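Local atomic coordinates of aminotransferase class-III (Ochrobactrum anthropi, PDB entry 5GHG), a protein that probably transfers amino groups between amines and keto compounds as an omega-transaminase, carrying the amino group on a pyridoxamine phosphate cofactor. Residues G355-K360 with Q434-M439. The protein carries 1 engineered substitution. Residues are numbered along the deposited sequence; the frame is centred on the assembly and turned at random.
Sequences GTYMQK and QQVDTM
Tyr357 OH and Asp437 OD1 converge on one nitrogen, Arg361 NH1, a turn further along the first helix, which is hydrogen-bonded to the hydroxyl and salt-bridged to the carboxylate; the two oxygens themselves are 3.8 Å apart, too far for a direct bond. The shared guanidinium thus links the two helices through Tyr357 and Asp437, both partly exposed. The ring and carboxylate planes stand 51° apart, and the hydroxyl oxygen of Tyr357 also rests 3.8 Å from Asp437 CB.

With CG trans to the backbone nitrogen (chi1 179°), the Tyr357 ring reaches across to the second helix. There the CD2-CE2 side of the ring meets Val436: Tyr357 CD2 comes within 3.6 Å of Val436 CG1, while Asp437 N lies near the ring plane at its edge. The same valine methyl also touches Met358, with Val436 CG1 3.7 Å from Met358 CB; one methyl thus meets two consecutive residues of the facing helix. An alanine in place of Tyr357 would probably leave Val436 CG1 without its aromatic neighbour and Arg361 NH1 with Asp437 but no tyrosine hydroxyl.

The axes of segments 355-360 and 434-439 are 20° apart and approach to 9.9 Å, which sets helices 347-363 and 433-455 side by side. Contacts of Met358 with Ala381 on strand 380-385 and of Met439 with Ile51 on strand 49-52 place both helices on one mixed sheet.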
ATOM      1  N   GLY B 355      17.256 -15.355  21.442  1.00  6.17           N
ATOM      2  CA  GLY B 355      17.428 -16.098  20.199  1.00  6.37           C
ATOM      3  C   GLY B 355      18.393 -17.260  20.338  1.00  6.71           C
ATOM      4  O   GLY B 355      18.115 -18.378  19.911  1.00  6.78           O
ATOM      5  N   THR B 356      19.556 -17.005  20.932  1.00  8.13           N
ATOM      6  CA  THR B 356      20.497 -18.083  21.198  1.00  8.20           C
ATOM      7  C   THR B 356      19.806 -19.241  21.926  1.00  7.35           C
ATOM      8  O   THR B 356      19.938 -20.409  21.547  1.00  6.24           O
ATOM      9  CB  THR B 356      21.675 -17.567  22.027  1.00 10.06           C
ATOM     10  OG1 THR B 356      22.384 -16.601  21.254  1.00 12.54           O
ATOM     11  CG2 THR B 356      22.604 -18.716  22.401  1.00 14.53           C
ATOM     12  N   TYR B 357      19.032 -18.919  22.950  1.00  6.76           N
ATOM     13  CA  TYR B 357      18.358 -19.957  23.708  1.00  7.27           C
ATOM     14  C   TYR B 357      17.297 -20.666  22.862  1.00  7.20           C
ATOM     15  O   TYR B 357      17.215 -21.898  22.867  1.00  5.14           O
ATOM     16  CB  TYR B 357      17.761 -19.354  24.986  1.00  8.62           C
ATOM     17  CG  TYR B 357      17.011 -20.348  25.837  1.00 10.63           C
ATOM     18  CD1 TYR B 357      17.680 -21.436  26.412  1.00 14.50           C
ATOM     19  CD2 TYR B 357      15.651 -20.219  26.060  1.00 11.64           C
ATOM     20  CE1 TYR B 357      17.013 -22.357  27.185  1.00 11.46           C
ATOM     21  CE2 TYR B 357      14.960 -21.136  26.839  1.00 11.32           C
ATOM     22  CZ  TYR B 357      15.647 -22.207  27.408  1.00 16.00           C
ATOM     23  OH  TYR B 357      14.969 -23.128  28.173  1.00 19.01           O
ATOM     24  N   MET B 358      16.485 -19.904  22.109  1.00  5.92           N
ATOM     25  CA  MET B 358      15.471 -20.525  21.258  1.00  4.28           C
ATOM     26  C   MET B 358      16.095 -21.425  20.193  1.00  5.54           C
ATOM     27  O   MET B 358      15.606 -22.533  19.938  1.00  4.13           O
ATOM     28  CB  MET B 358      14.600 -19.459  20.594  1.00  2.89           C
ATOM     29  CG  MET B 358      13.474 -20.001  19.694  1.00  4.75           C
ATOM     30  SD  MET B 358      12.528 -18.712  18.804  1.00  8.33           S
ATOM     31  CE  MET B 358      13.666 -18.334  17.468  1.00  5.01           C
ATOM     32  N   GLN B 359      17.162 -20.956  19.539  1.00  4.85           N
ATOM     33  CA  GLN B 359      17.817 -21.783  18.529  1.00  6.72           C
ATOM     34  C   GLN B 359      18.305 -23.094  19.132  1.00  7.25           C
ATOM     35  O   GLN B 359      18.178 -24.157  18.511  1.00  6.14           O
ATOM     36  CB  GLN B 359      18.983 -21.045  17.880  1.00  5.60           C
ATOM     37  CG  GLN B 359      18.634 -19.766  17.141  1.00  5.57           C
ATOM     38  CD  GLN B 359      17.676 -19.968  15.987  1.00  7.04           C
ATOM     39  OE1 GLN B 359      17.632 -21.035  15.373  1.00  7.44           O
ATOM     40  NE2 GLN B 359      16.912 -18.919  15.667  1.00  4.69           N
ATOM     41  N   LYS B 360      18.868 -23.035  20.338  1.00  6.70           N
ATOM     42  CA  LYS B 360      19.364 -24.250  20.996  1.00  8.18           C
ATOM     43  C   LYS B 360      18.215 -25.176  21.373  1.00  7.55           C
ATOM     44  O   LYS B 360      18.260 -26.380  21.082  1.00  6.67           O
ATOM     45  CB  LYS B 360      20.183 -23.870  22.228  1.00 10.35           C
ATOM     46  CG  LYS B 360      20.677 -25.049  23.066  1.00 20.50           C
ATOM     47  CD  LYS B 360      21.238 -24.550  24.406  1.00 25.05           C
ATOM     48  CE  LYS B 360      21.835 -25.689  25.239  1.00 37.76           C
ATOM     49  NZ  LYS B 360      23.080 -26.250  24.617  1.00 37.55           N
ATOM     50  N   GLN B 434      11.744 -17.841  29.924  1.00  8.67           N
ATOM     51  CA  GLN B 434      10.673 -18.717  30.386  1.00 10.41           C
ATOM     52  C   GLN B 434       9.593 -18.883  29.319  1.00  8.04           C
ATOM     53  O   GLN B 434       9.013 -19.959  29.170  1.00  6.27           O
ATOM     54  CB  GLN B 434      10.033 -18.172  31.679  1.00 13.01           C
ATOM     55  CG  GLN B 434      11.023 -17.763  32.762  1.00 22.39           C
ATOM     56  CD  GLN B 434      11.432 -16.281  32.677  1.00 32.25           C
ATOM     57  OE1 GLN B 434      12.404 -15.920  31.973  1.00 22.80           O
ATOM     58  NE2 GLN B 434      10.701 -15.408  33.417  1.00 28.85           N
ATOM     59  N   GLN B 435       9.296 -17.812  28.595  1.00  6.51           N
ATOM     60  CA  GLN B 435       8.286 -17.868  27.542  1.00  5.70           C
ATOM     61  C   GLN B 435       8.802 -18.633  26.326  1.00  4.57           C
ATOM     62  O   GLN B 435       8.042 -19.353  25.674  1.00  3.41           O
ATOM     63  CB  GLN B 435       7.860 -16.448  27.180  1.00  5.86           C
ATOM     64  CG  GLN B 435       7.060 -15.769  28.274  1.00  5.04           C
ATOM     65  CD  GLN B 435       6.908 -14.259  28.084  1.00  6.46           C
ATOM     66  OE1 GLN B 435       7.807 -13.586  27.581  1.00  3.90           O
ATOM     67  NE2 GLN B 435       5.761 -13.723  28.490  1.00  5.43           N
ATOM     68  N   VAL B 436      10.088 -18.473  25.998  1.00  4.18           N
ATOM     69  CA  VAL B 436      10.675 -19.280  24.943  1.00  4.86           C
ATOM     70  C   VAL B 436      10.572 -20.759  25.296  1.00  5.64           C
ATOM     71  O   VAL B 436      10.257 -21.597  24.444  1.00  4.49           O
ATOM     72  CB  VAL B 436      12.150 -18.883  24.714  1.00  4.34           C
ATOM     73  CG1 VAL B 436      12.852 -19.939  23.862  1.00  3.92           C
ATOM     74  CG2 VAL B 436      12.235 -17.506  24.064  1.00  4.51           C
ATOM     75  N   ASP B 437      10.848 -21.087  26.565  1.00  5.13           N
ATOM     76  CA  ASP B 437      10.758 -22.462  27.026  1.00  7.66           C
ATOM     77  C   ASP B 437       9.339 -23.005  26.880  1.00  6.71           C
ATOM     78  O   ASP B 437       9.138 -24.130  26.410  1.00  6.84           O
ATOM     79  CB  ASP B 437      11.217 -22.541  28.486  1.00  8.22           C
ATOM     80  CG  ASP B 437      11.097 -23.936  29.053  1.00 20.18           C
ATOM     81  OD1 ASP B 437      11.586 -24.878  28.401  1.00 18.07           O
ATOM     82  OD2 ASP B 437      10.502 -24.085  30.133  1.00 30.47           O
ATOM     83  N   THR B 438       8.346 -22.221  27.292  1.00  5.05           N
ATOM     84  CA  THR B 438       6.955 -22.629  27.137  1.00  7.33           C
ATOM     85  C   THR B 438       6.599 -22.875  25.669  1.00  6.66           C
ATOM     86  O   THR B 438       5.946 -23.864  25.339  1.00  5.43           O
ATOM     87  CB  THR B 438       6.039 -21.546  27.731  1.00  8.41           C
ATOM     88  OG1 THR B 438       6.344 -21.419  29.115  1.00 10.93           O
ATOM     89  CG2 THR B 438       4.578 -21.907  27.579  1.00  8.59           C
ATOM     90  N   MET B 439       7.038 -21.988  24.777  1.00  3.98           N
ATOM     91  CA  MET B 439       6.720 -22.112  23.354  1.00  4.88           C
ATOM     92  C   MET B 439       7.309 -23.395  22.756  1.00  5.12           C
ATOM     93  O   MET B 439       6.626 -24.137  22.043  1.00  4.87           O
ATOM     94  CB  MET B 439       7.230 -20.863  22.620  1.00  6.24           C
ATOM     95  CG  MET B 439       7.001 -20.801  21.122  1.00  8.30           C
ATOM     96  SD  MET B 439       7.867 -19.315  20.491  1.00 13.90           S
ATOM     97  CE  MET B 439       7.552 -18.224  21.837  1.00 14.41           C
TER